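PDB 6SL9: enoyl-CoA hydratase/carnithine racemase from Thermus thermophilus JL-18, which probably catalyses the isomerisation that forms oxepin-CoA in phenylacetic acid catabolism, as a member of the crotonase family. Local coordinates for residues 23-28 and 61-66; 53-58 and 99-104; 105-110 and 129-134; 125-130 and 163-168. All blocks are in the same frame, centred on the assembly; numbering follows the deposited sequence.

Contact 1 (23-28 and 61-66); sequences EKLNAI and FSAGQD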
loop_
_atom_site.group_PDB
_atom_site.type_symbol
_atom_site.label_atom_id
_atom_site.label_comp_id
_atom_site.label_asym_id
_atom_site.label_seq_id
_atom_site.Cartn_x
_atom_site.Cartn_y
_atom_site.Cartn_z
ATOM N N GLU A 23 -30.419 -18.151 -9.574
ATOM C CA GLU A 23 -30.574 -19.583 -9.242
ATOM C C GLU A 23 -29.220 -20.266 -9.076
ATOM O O GLU A 23 -29.137 -21.323 -8.427
ATOM C CB GLU A 23 -31.398 -20.316 -10.316
ATOM C CG GLU A 23 -30.708 -20.420 -11.707
ATOM C CD GLU A 23 -30.796 -19.333 -12.796
ATOM O OE1 GLU A 23 -31.016 -18.159 -12.513
ATOM O OE2 GLU A 23 -30.580 -19.694 -13.975
ATOM N N LYS A 24 -28.165 -19.700 -9.629
ATOM C CA LYS A 24 -26.771 -20.187 -9.480
ATOM C C LYS A 24 -25.906 -19.123 -8.782
ATOM O O LYS A 24 -24.691 -19.117 -9.012
ATOM C CB LYS A 24 -26.237 -20.576 -10.866
ATOM C CG LYS A 24 -26.851 -21.818 -11.494
ATOM C CD LYS A 24 -26.261 -23.110 -10.910
ATOM C CE LYS A 24 -27.200 -24.306 -10.849
ATOM N NZ LYS A 24 -28.134 -24.355 -11.994
ATOM N N LEU A 25 -26.523 -18.249 -7.985
ATOM C CA LEU A 25 -25.768 -17.239 -7.203
ATOM C C LEU A 25 -24.914 -16.387 -8.135
ATOM O O LEU A 25 -23.822 -15.943 -7.780
ATOM C CB LEU A 25 -24.950 -17.914 -6.112
ATOM C CG LEU A 25 -25.740 -18.798 -5.165
ATOM C CD1 LEU A 25 -24.773 -19.435 -4.163
ATOM C CD2 LEU A 25 -26.904 -18.051 -4.478
ATOM N N ASN A 26 -25.461 -16.062 -9.293
ATOM C CA ASN A 26 -24.774 -15.206 -10.283
ATOM C C ASN A 26 -23.382 -15.720 -10.592
ATOM O O ASN A 26 -22.438 -14.913 -10.800
ATOM C CB ASN A 26 -24.819 -13.740 -9.863
ATOM C CG ASN A 26 -26.232 -13.299 -9.555
ATOM O OD1 ASN A 26 -27.176 -13.695 -10.244
ATOM N ND2 ASN A 26 -26.375 -12.454 -8.549
ATOM N N ALA A 27 -23.270 -17.019 -10.719
ATOM C CA ALA A 27 -21.984 -17.648 -11.018
ATOM C C ALA A 27 -21.501 -17.165 -12.376
ATOM O O ALA A 27 -22.290 -17.036 -13.315
ATOM C CB ALA A 27 -22.132 -19.121 -10.918
ATOM N N ILE A 28 -20.195 -16.955 -12.455
ATOM C CA ILE A 28 -19.547 -16.376 -13.655
ATOM C C ILE A 28 -19.274 -17.451 -14.713
ATOM O O ILE A 28 -18.727 -18.510 -14.405
ATOM C CB ILE A 28 -18.292 -15.604 -13.233
ATOM C CG1 ILE A 28 -18.689 -14.355 -12.437
ATOM C CG2 ILE A 28 -17.416 -15.287 -14.441
ATOM C CD1 ILE A 28 -17.556 -13.747 -11.651
ATOM N N PHE A 61 -24.283 -11.411 -4.597
ATOM C CA PHE A 61 -23.647 -10.547 -5.611
ATOM C C PHE A 61 -23.108 -11.486 -6.697
ATOM O O PHE A 61 -23.662 -11.492 -7.791
ATOM C CB PHE A 61 -22.560 -9.630 -5.005
ATOM C CG PHE A 61 -21.862 -8.800 -6.055
ATOM C CD1 PHE A 61 -22.458 -7.662 -6.548
ATOM C CD2 PHE A 61 -20.645 -9.186 -6.588
ATOM C CE1 PHE A 61 -21.835 -6.885 -7.495
ATOM C CE2 PHE A 61 -20.024 -8.436 -7.553
ATOM C CZ PHE A 61 -20.631 -7.294 -8.011
ATOM N N SER A 62 -22.103 -12.297 -6.384
ATOM C CA SER A 62 -21.703 -13.426 -7.247
ATOM C C SER A 62 -20.836 -14.368 -6.455
ATOM O O SER A 62 -19.871 -13.943 -5.821
ATOM C CB SER A 62 -20.927 -12.960 -8.456
ATOM O OG SER A 62 -20.393 -14.058 -9.171
ATOM N N ALA A 63 -21.158 -15.645 -6.594
ATOM C CA ALA A 63 -20.345 -16.724 -5.973
ATOM C C ALA A 63 -19.073 -17.084 -6.764
ATOM O O ALA A 63 -18.317 -17.936 -6.320
ATOM C CB ALA A 63 -21.201 -17.962 -5.761
ATOM N N GLY A 64 -18.814 -16.378 -7.856
ATOM C CA GLY A 64 -17.592 -16.601 -8.636
ATOM C C GLY A 64 -17.812 -17.622 -9.715
ATOM O O GLY A 64 -18.927 -17.863 -10.161
ATOM N N GLN A 65 -16.714 -18.170 -10.226
ATOM C CA GLN A 65 -16.728 -19.020 -11.418
ATOM C C GLN A 65 -17.672 -20.183 -11.250
ATOM O O GLN A 65 -17.610 -20.905 -10.240
ATOM C CB GLN A 65 -15.332 -19.569 -11.696
ATOM C CG GLN A 65 -15.292 -20.581 -12.815
ATOM C CD GLN A 65 -15.577 -19.988 -14.172
ATOM O OE1 GLN A 65 -15.115 -18.902 -14.527
ATOM N NE2 GLN A 65 -16.380 -20.683 -14.988
ATOM N N ASP A 66 -18.485 -20.422 -12.293
ATOM C CA ASP A 66 -19.290 -21.642 -12.413
ATOM C C ASP A 66 -18.363 -22.826 -12.763
ATOM O O ASP A 66 -17.883 -22.883 -13.896
ATOM C CB ASP A 66 -20.351 -21.429 -13.470
ATOM C CG ASP A 66 -21.302 -22.576 -13.655
ATOM O OD1 ASP A 66 -21.075 -23.639 -13.064
ATOM O OD2 ASP A 66 -22.209 -22.403 -14.509
#
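Asn26, Ser62 and Ile28 carry the meeting of two irregular loops of the crotonase fold. Asn26 sits at positive phi, a backbone shape that asparagine tolerates well. Its CG lies anti to the carbonyl carbon (chi1 -52°), and ND2 reaches Phe61 O at 3.0 Å, lying above that carbonyl plane. Arg21 N bonds to OD1 and Ala57 O takes the other N-H of ND2, so the amide has one sensible orientation. Ser62 turns OG anti to its own N (chi1 172°), and the hydroxyl donates to Asn26 O at 2.8 Å. The same OG accepts from Gly64 N at 3.1 Å, closing an ST turn. Ile28 lays CG1 alongside that oxygen, 3.7 Å from Ser62 OG, and its side chain continues onto Ala109 and Leu113 of helix 109-115. Its backbone is held at both ends: Ile28 N bonds Gly64 O at 2.8 Å, and Asp66 N gives Ile28 O an almost straight bond (177°). Asp66 turns its carboxylate to Arg21 and Thr68. With carbonyls of both loops bonded across the contact, the 61-66 backbone is held in a definite shape, consistent with the oxyanion-hole role of this loop in crotonase relatives.

Contact 2 (53-58 and 99-104); sequences LLTGAG and VVAVNG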
loop_
_atom_site.group_PDB
_atom_site.type_symbol
_atom_site.label_atom_id
_atom_site.label_comp_id
_atom_site.label_asym_id
_atom_site.label_seq_id
_atom_site.Cartn_x
_atom_site.Cartn_y
_atom_site.Cartn_z
ATOM N N LEU A 53 -23.597 1.580 -12.388
ATOM C CA LEU A 53 -23.860 0.939 -11.088
ATOM C C LEU A 53 -23.956 -0.568 -11.369
ATOM O O LEU A 53 -24.773 -0.957 -12.215
ATOM C CB LEU A 53 -25.160 1.446 -10.483
ATOM C CG LEU A 53 -25.662 0.798 -9.189
ATOM C CD1 LEU A 53 -24.650 0.808 -8.085
ATOM C CD2 LEU A 53 -26.950 1.508 -8.767
ATOM N N LEU A 54 -23.209 -1.402 -10.647
ATOM C CA LEU A 54 -23.203 -2.860 -10.818
ATOM C C LEU A 54 -23.670 -3.493 -9.520
ATOM O O LEU A 54 -23.131 -3.177 -8.447
ATOM C CB LEU A 54 -21.769 -3.296 -11.183
ATOM C CG LEU A 54 -21.581 -4.819 -11.326
ATOM C CD1 LEU A 54 -22.404 -5.386 -12.481
ATOM C CD2 LEU A 54 -20.099 -5.094 -11.545
ATOM N N THR A 55 -24.599 -4.423 -9.646
ATOM C CA THR A 55 -25.129 -5.183 -8.504
ATOM C C THR A 55 -25.511 -6.590 -8.961
ATOM O O THR A 55 -25.394 -6.899 -10.142
ATOM C CB THR A 55 -26.278 -4.405 -7.867
ATOM O OG1 THR A 55 -26.478 -4.916 -6.541
ATOM C CG2 THR A 55 -27.568 -4.459 -8.654
ATOM N N GLY A 56 -25.979 -7.407 -8.023
ATOM C CA GLY A 56 -26.440 -8.764 -8.330
ATOM C C GLY A 56 -27.920 -8.930 -8.044
ATOM O O GLY A 56 -28.487 -8.298 -7.153
ATOM N N ALA A 57 -28.521 -9.865 -8.749
ATOM C CA ALA A 57 -29.901 -10.299 -8.484
ATOM C C ALA A 57 -29.925 -11.386 -7.426
ATOM O O ALA A 57 -29.051 -12.201 -7.393
ATOM C CB ALA A 57 -30.539 -10.831 -9.738
ATOM N N GLY A 58 -31.007 -11.438 -6.680
ATOM C CA GLY A 58 -31.179 -12.546 -5.743
ATOM C C GLY A 58 -30.332 -12.392 -4.498
ATOM O O GLY A 58 -29.954 -11.249 -4.113
ATOM N N VAL A 99 -19.967 2.558 -9.573
ATOM C CA VAL A 99 -20.384 2.240 -8.200
ATOM C C VAL A 99 -20.733 0.765 -8.194
ATOM O O VAL A 99 -21.410 0.283 -9.104
ATOM C CB VAL A 99 -21.603 3.083 -7.785
ATOM C CG1 VAL A 99 -22.109 2.702 -6.424
ATOM C CG2 VAL A 99 -21.297 4.571 -7.820
ATOM N N VAL A 100 -20.302 0.035 -7.144
ATOM C CA VAL A 100 -20.727 -1.383 -6.954
ATOM C C VAL A 100 -21.581 -1.453 -5.698
ATOM O O VAL A 100 -21.161 -0.891 -4.672
ATOM C CB VAL A 100 -19.503 -2.299 -6.894
ATOM C CG1 VAL A 100 -19.870 -3.674 -6.355
ATOM C CG2 VAL A 100 -18.886 -2.428 -8.256
ATOM N N ALA A 101 -22.690 -2.161 -5.769
ATOM C CA ALA A 101 -23.599 -2.412 -4.636
ATOM C C ALA A 101 -23.572 -3.914 -4.370
ATOM O O ALA A 101 -24.158 -4.707 -5.114
ATOM C CB ALA A 101 -24.968 -1.917 -4.946
ATOM N N VAL A 102 -22.855 -4.310 -3.312
ATOM C CA VAL A 102 -22.669 -5.728 -2.949
ATOM C C VAL A 102 -23.850 -6.182 -2.074
ATOM O O VAL A 102 -23.908 -5.867 -0.893
ATOM C CB VAL A 102 -21.319 -6.012 -2.305
ATOM C CG1 VAL A 102 -21.130 -7.498 -2.111
ATOM C CG2 VAL A 102 -20.165 -5.470 -3.144
ATOM N N ASN A 103 -24.816 -6.848 -2.705
ATOM C CA ASN A 103 -26.094 -7.222 -2.092
ATOM C C ASN A 103 -26.046 -8.527 -1.336
ATOM O O ASN A 103 -26.977 -8.813 -0.576
ATOM C CB ASN A 103 -27.179 -7.265 -3.161
ATOM C CG ASN A 103 -26.832 -8.240 -4.257
ATOM O OD1 ASN A 103 -25.879 -8.009 -5.011
ATOM N ND2 ASN A 103 -27.551 -9.366 -4.292
ATOM N N GLY A 104 -24.999 -9.306 -1.494
ATOM C CA GLY A 104 -24.886 -10.621 -0.840
ATOM C C GLY A 104 -23.492 -11.165 -1.019
ATOM O O GLY A 104 -22.530 -10.413 -1.115
#
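Strands 51-56 and 98-102 lie side by side, parallel, in the larger mixed sheet of the crotonase fold, their short segments inclined by 17°. Backbone hydrogen bonds set the register: Leu54 N donates to Val99 O at 2.9 Å and Leu54 O accepts from Ala101 N at the same separation of 2.9 Å, both nearly along the carbonyl axis. One residue thus serves the neighbouring strand in both directions, as is usual for parallel pairing.

Apolar contacts divide between the two faces of the sheet. Leu53, with CG anti to its backbone N, brings CD1 obliquely against Val99 CG1 at 3.6 Å, while Ala101 CB lies a little farther from the same methyl. This face meets helix 186-197, where small Ala101 suits the close approach of Ala190. On the other face Leu54 and Val100 touch more loosely; Leu54 also packs on Leu17 and Leu19, Val100 on Phe61 and Ala114. The branched and aliphatic residues suit a buried strand.

Side-chain hydrogen bonds take over where the strands part. Thr55 OG1 donates to Ala101 O at 2.7 Å, on a lone pair in the carbonyl plane. Beyond it the side chain of Asn103 takes over from the backbone: with CG in the crowded position between N and carbonyl carbon (chi1 58°), it sends ND2 to Ala60 O, and OD1 accepts from Gly56 N at 3.1 Å.

Contact 3 (105-110 and 129-134); sequences VAAGAG and TTAFVR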
loop_
_atom_site.group_PDB
_atom_site.type_symbol
_atom_site.label_atom_id
_atom_site.label_comp_id
_atom_site.label_asym_id
_atom_site.label_seq_id
_atom_site.Cartn_x
_atom_site.Cartn_y
_atom_site.Cartn_z
ATOM N N VAL A 105 -23.364 -12.466 -1.048
ATOM C CA VAL A 105 -22.023 -13.063 -1.063
ATOM C C VAL A 105 -21.324 -12.600 -2.345
ATOM O O VAL A 105 -21.865 -12.625 -3.482
ATOM C CB VAL A 105 -22.026 -14.585 -0.977
ATOM C CG1 VAL A 105 -22.830 -15.237 -2.045
ATOM C CG2 VAL A 105 -20.621 -15.123 -0.977
ATOM N N ALA A 106 -20.044 -12.254 -2.150
ATOM C CA ALA A 106 -19.077 -11.974 -3.223
ATOM C C ALA A 106 -17.891 -12.904 -2.955
ATOM O O ALA A 106 -17.123 -12.687 -2.006
ATOM C CB ALA A 106 -18.654 -10.537 -3.246
ATOM N N ALA A 107 -17.719 -13.931 -3.775
ATOM C CA ALA A 107 -16.676 -14.950 -3.543
ATOM C C ALA A 107 -15.875 -15.182 -4.823
ATOM O O ALA A 107 -16.453 -15.153 -5.927
ATOM C CB ALA A 107 -17.296 -16.258 -3.072
ATOM N N GLY A 108 -14.602 -15.478 -4.675
ATOM C CA GLY A 108 -13.777 -15.807 -5.854
ATOM C C GLY A 108 -13.769 -14.670 -6.843
ATOM O O GLY A 108 -13.643 -13.505 -6.455
ATOM N N ALA A 109 -14.018 -14.952 -8.097
ATOM C CA ALA A 109 -14.082 -13.883 -9.119
ATOM C C ALA A 109 -15.248 -12.946 -8.871
ATOM O O ALA A 109 -15.234 -11.829 -9.367
ATOM C CB ALA A 109 -14.112 -14.434 -10.502
ATOM N N GLY A 110 -16.248 -13.360 -8.106
ATOM C CA GLY A 110 -17.309 -12.412 -7.721
ATOM C C GLY A 110 -16.756 -11.324 -6.806
ATOM O O GLY A 110 -17.162 -10.172 -6.900
ATOM N N THR A 129 -15.453 -13.405 0.394
ATOM C CA THR A 129 -14.565 -14.563 0.666
ATOM C C THR A 129 -13.655 -14.724 -0.566
ATOM O O THR A 129 -14.166 -14.842 -1.666
ATOM C CB THR A 129 -15.403 -15.810 0.966
ATOM O OG1 THR A 129 -16.436 -15.611 1.940
ATOM C CG2 THR A 129 -14.414 -16.842 1.457
ATOM N N THR A 130 -12.356 -14.760 -0.367
ATOM C CA THR A 130 -11.488 -14.876 -1.548
ATOM C C THR A 130 -11.740 -16.199 -2.258
ATOM O O THR A 130 -11.738 -16.222 -3.490
ATOM C CB THR A 130 -10.012 -14.652 -1.184
ATOM O OG1 THR A 130 -9.624 -15.694 -0.257
ATOM C CG2 THR A 130 -9.734 -13.265 -0.638
ATOM N N ALA A 131 -11.912 -17.292 -1.525
ATOM C CA ALA A 131 -12.420 -18.599 -1.993
ATOM C C ALA A 131 -11.479 -19.434 -2.853
ATOM O O ALA A 131 -11.535 -20.667 -2.743
ATOM C CB ALA A 131 -13.750 -18.430 -2.726
ATOM N N PHE A 132 -10.680 -18.818 -3.717
ATOM C CA PHE A 132 -9.857 -19.574 -4.690
ATOM C C PHE A 132 -9.057 -20.673 -3.987
ATOM O O PHE A 132 -8.981 -21.816 -4.523
ATOM C CB PHE A 132 -8.885 -18.635 -5.420
ATOM C CG PHE A 132 -9.591 -17.700 -6.371
ATOM C CD1 PHE A 132 -9.918 -18.125 -7.627
ATOM C CD2 PHE A 132 -9.828 -16.366 -6.036
ATOM C CE1 PHE A 132 -10.500 -17.281 -8.530
ATOM C CE2 PHE A 132 -10.405 -15.502 -6.965
ATOM C CZ PHE A 132 -10.736 -15.981 -8.186
ATOM N N VAL A 133 -8.436 -20.376 -2.865
ATOM C CA VAL A 133 -7.534 -21.346 -2.207
ATOM C C VAL A 133 -8.298 -22.597 -1.765
ATOM O O VAL A 133 -7.682 -23.666 -1.654
ATOM C CB VAL A 133 -6.762 -20.704 -1.045
ATOM C CG1 VAL A 133 -7.631 -20.479 0.172
ATOM C CG2 VAL A 133 -5.563 -21.473 -0.655
ATOM N N ARG A 134 -9.615 -22.479 -1.509
ATOM C CA ARG A 134 -10.394 -23.618 -1.022
ATOM C C ARG A 134 -10.565 -24.671 -2.093
ATOM O O ARG A 134 -10.798 -25.823 -1.766
ATOM C CB ARG A 134 -11.752 -23.176 -0.514
ATOM C CG ARG A 134 -11.712 -22.240 0.680
ATOM C CD ARG A 134 -13.092 -21.985 1.200
ATOM N NE ARG A 134 -13.138 -21.098 2.365
ATOM C CZ ARG A 134 -14.291 -20.528 2.813
ATOM N NH1 ARG A 134 -15.424 -20.698 2.157
ATOM N NH2 ARG A 134 -14.332 -19.795 3.902
#
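A short parallel strand pairing in the small three-stranded sheet of the crotonase fold leads here straight into the N-terminus of helix 109-115. Thr129 straddles Ala107: its N donates to Ala106 O at 3.0 Å, and its O accepts from Gly108 N at 3.1 Å.

The tight part lies just beyond, at Gly108, the N-cap residue. Its positive phi favours glycine, and its bare CA lies over one face of the Phe132 ring, 4.0 Å from the centroid, as a CH-pi contact. The same CA approaches Thr130 O at 3.1 Å on its C-H side. The ring gets there because Phe132 sets CG anti to the carbonyl carbon, beside its own N (chi1 -70°). Its CZ comes within 3.4 Å of Ala109 N, a backbone N-H in the region that forms half of the oxyanion hole in crotonase relatives. Leu143 and Ser112 also touch the ring, and Gln231 of a second subunit packs on it. An alanine at Phe132 would remove the ring and so would probably weaken both the packing on Gly108 and the contact with Gln231 of the second subunit.

The opposite character appears around Ala107 and Ala131, both partly exposed, whose methyls meet at CB to CB 4.2 Å. Small residues fit this thin flank, where Ala131 also adopts positive phi. Outermost is exposed Arg134, whose guanidinium bonds weakly to Ser163 O and has Thr129 CG2 3.7 Å above the plane of one face.

Contact 4 (125-130 and 163-168); sequences GASFTT and SPRLSA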
loop_
_atom_site.group_PDB
_atom_site.type_symbol
_atom_site.label_atom_id
_atom_site.label_comp_id
_atom_site.label_asym_id
_atom_site.label_seq_id
_atom_site.Cartn_x
_atom_site.Cartn_y
_atom_site.Cartn_z
ATOM N N GLY A 125 -25.333 -7.988 5.883
ATOM C CA GLY A 125 -25.580 -9.376 5.509
ATOM C C GLY A 125 -24.726 -9.825 4.381
ATOM O O GLY A 125 -24.640 -11.033 4.198
ATOM N N ALA A 126 -24.202 -8.894 3.572
ATOM C CA ALA A 126 -23.331 -9.293 2.458
ATOM C C ALA A 126 -22.036 -9.862 3.036
ATOM O O ALA A 126 -21.721 -9.623 4.192
ATOM C CB ALA A 126 -23.059 -8.135 1.530
ATOM N N SER A 127 -21.217 -10.486 2.206
ATOM C CA SER A 127 -19.964 -11.084 2.688
ATOM C C SER A 127 -18.993 -11.156 1.547
ATOM O O SER A 127 -19.367 -11.143 0.389
ATOM C CB SER A 127 -20.245 -12.394 3.319
ATOM O OG SER A 127 -20.791 -13.297 2.404
ATOM N N PHE A 128 -17.728 -11.257 1.929
ATOM C CA PHE A 128 -16.626 -11.360 0.965
ATOM C C PHE A 128 -15.742 -12.536 1.345
ATOM O O PHE A 128 -15.296 -12.618 2.510
ATOM C CB PHE A 128 -15.758 -10.087 0.991
ATOM C CG PHE A 128 -16.496 -8.844 0.574
ATOM C CD1 PHE A 128 -17.330 -8.179 1.459
ATOM C CD2 PHE A 128 -16.387 -8.382 -0.723
ATOM C CE1 PHE A 128 -18.058 -7.081 1.034
ATOM C CE2 PHE A 128 -17.080 -7.246 -1.124
ATOM C CZ PHE A 128 -17.904 -6.610 -0.233
ATOM N N THR A 129 -15.453 -13.405 0.394
ATOM C CA THR A 129 -14.565 -14.563 0.666
ATOM C C THR A 129 -13.655 -14.724 -0.566
ATOM O O THR A 129 -14.166 -14.842 -1.666
ATOM C CB THR A 129 -15.403 -15.810 0.966
ATOM O OG1 THR A 129 -16.436 -15.611 1.940
ATOM C CG2 THR A 129 -14.414 -16.842 1.457
ATOM N N THR A 130 -12.356 -14.760 -0.367
ATOM C CA THR A 130 -11.488 -14.876 -1.548
ATOM C C THR A 130 -11.740 -16.199 -2.258
ATOM O O THR A 130 -11.738 -16.222 -3.490
ATOM C CB THR A 130 -10.012 -14.652 -1.184
ATOM O OG1 THR A 130 -9.624 -15.694 -0.257
ATOM C CG2 THR A 130 -9.734 -13.265 -0.638
ATOM N N SER A 163 -8.621 -17.682 3.426
ATOM C CA SER A 163 -9.990 -17.523 2.879
ATOM C C SER A 163 -11.061 -17.468 3.967
ATOM O O SER A 163 -12.062 -18.163 3.858
ATOM C CB SER A 163 -10.285 -18.588 1.840
ATOM O OG SER A 163 -11.485 -18.345 1.144
ATOM N N PRO A 164 -10.940 -16.595 4.975
ATOM C CA PRO A 164 -12.046 -16.355 5.882
ATOM C C PRO A 164 -13.212 -15.707 5.142
ATOM O O PRO A 164 -13.038 -15.035 4.124
ATOM C CB PRO A 164 -11.448 -15.382 6.903
ATOM C CG PRO A 164 -10.432 -14.624 6.108
ATOM C CD PRO A 164 -9.809 -15.680 5.236
ATOM N N ARG A 165 -14.392 -15.874 5.696
ATOM C CA ARG A 165 -15.583 -15.149 5.248
ATOM C C ARG A 165 -15.620 -13.859 6.033
ATOM O O ARG A 165 -15.647 -13.887 7.251
ATOM C CB ARG A 165 -16.843 -15.944 5.579
ATOM C CG ARG A 165 -18.119 -15.146 5.311
ATOM C CD ARG A 165 -19.257 -15.833 6.018
ATOM N NE ARG A 165 -20.519 -15.172 5.750
ATOM C CZ ARG A 165 -21.017 -14.110 6.391
ATOM N NH1 ARG A 165 -22.220 -13.653 6.065
ATOM N NH2 ARG A 165 -20.309 -13.470 7.309
ATOM N N LEU A 166 -15.659 -12.751 5.341
ATOM C CA LEU A 166 -15.749 -11.429 5.962
ATOM C C LEU A 166 -17.174 -10.897 5.883
ATOM O O LEU A 166 -17.781 -10.869 4.818
ATOM C CB LEU A 166 -14.833 -10.469 5.241
ATOM C CG LEU A 166 -13.402 -10.912 5.080
ATOM C CD1 LEU A 166 -12.621 -9.872 4.348
ATOM C CD2 LEU A 166 -12.815 -11.139 6.412
ATOM N N SER A 167 -17.666 -10.391 6.996
ATOM C CA SER A 167 -18.940 -9.647 7.065
ATOM C C SER A 167 -18.788 -8.293 6.367
ATOM O O SER A 167 -17.675 -7.791 6.098
ATOM C CB SER A 167 -19.353 -9.460 8.480
ATOM O OG SER A 167 -18.478 -8.549 9.069
ATOM N N ALA A 168 -19.919 -7.652 6.122
ATOM C CA ALA A 168 -19.912 -6.297 5.530
ATOM C C ALA A 168 -19.133 -5.362 6.462
ATOM O O ALA A 168 -18.397 -4.496 5.977
ATOM C CB ALA A 168 -21.330 -5.841 5.349
HETATM O O HOH W 1 -22.447 -8.987 6.627
HETATM O O HOH W 2 -11.230 -14.128 2.278
#
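Antiparallel pairing between strand 127-129 and the two-residue strand 166-167 completes the small three-stranded sheet of the crotonase fold. At its centre Phe128 and Leu166 form a hydrogen-bonded pair, with Phe128 N to Leu166 O at 2.9 Å and its reciprocal of equal length, both in the carbonyl planes. On that face the two side chains meet only at their CB atoms; Phe128 then packs on Ala106 and Ala171, and Leu166 on Leu159 and Leu174, so large apolar residues suit the buried side.

The other face is more polar. Arg165, extended from CG to NE with CG anti to its backbone N, runs alongside strand 127-129 toward Ser127, until its guanidinium lies flat over Ser127 CB, 3.5 Å from the group's plane and offset toward the rim. Small Ser127 allows this approach. Thr129 fits beside it: OG1 touches Arg165 CA at 3.4 Å, while CG2, anti to the backbone N, reaches Ser163 OG at 3.3 Å. An alanine at Thr129 would lack both OG1 and CG2 and would probably loosen the strand's packing against Arg165 and Ser163.

The turn at Ser163 is positioned in its turn by Ser163 OG, which accepts from Ala131 N, while Thr130 OG1 bonds Leu159 O of helix 153-162. Two waters fill in where the strands diverge. One links Thr130 N to Pro164 O; at the far end the other donates to Ala126 O at 2.6 Å and accepts from Ala168 N at 2.9 Å.

How the contacts relate
All four contacts are mainly buried. Contact 2, its centre nearest that of the chain (about 10 Å), is mainly regular parallel pairing within the larger sheet; the other centres lie 16 to 17 Å out, contact 4 with exposed Gly125 and Arg165 at its margin and contact 3 meeting a second subunit. Contacts 3 and 4 share Thr129 and Thr130 and build the smaller sheet from its two sides, one parallel and one antiparallel, and two waters bridge the ends of contact 4. Contact 1 has loops rather than strands, so side-chain hydrogen bonds from Asn26 and Ser62 supplement irregular backbone bonds. Through Asn26 it reaches Ala57 of contact 2, and through Ser62 Val105 and Ala107 of contact 3.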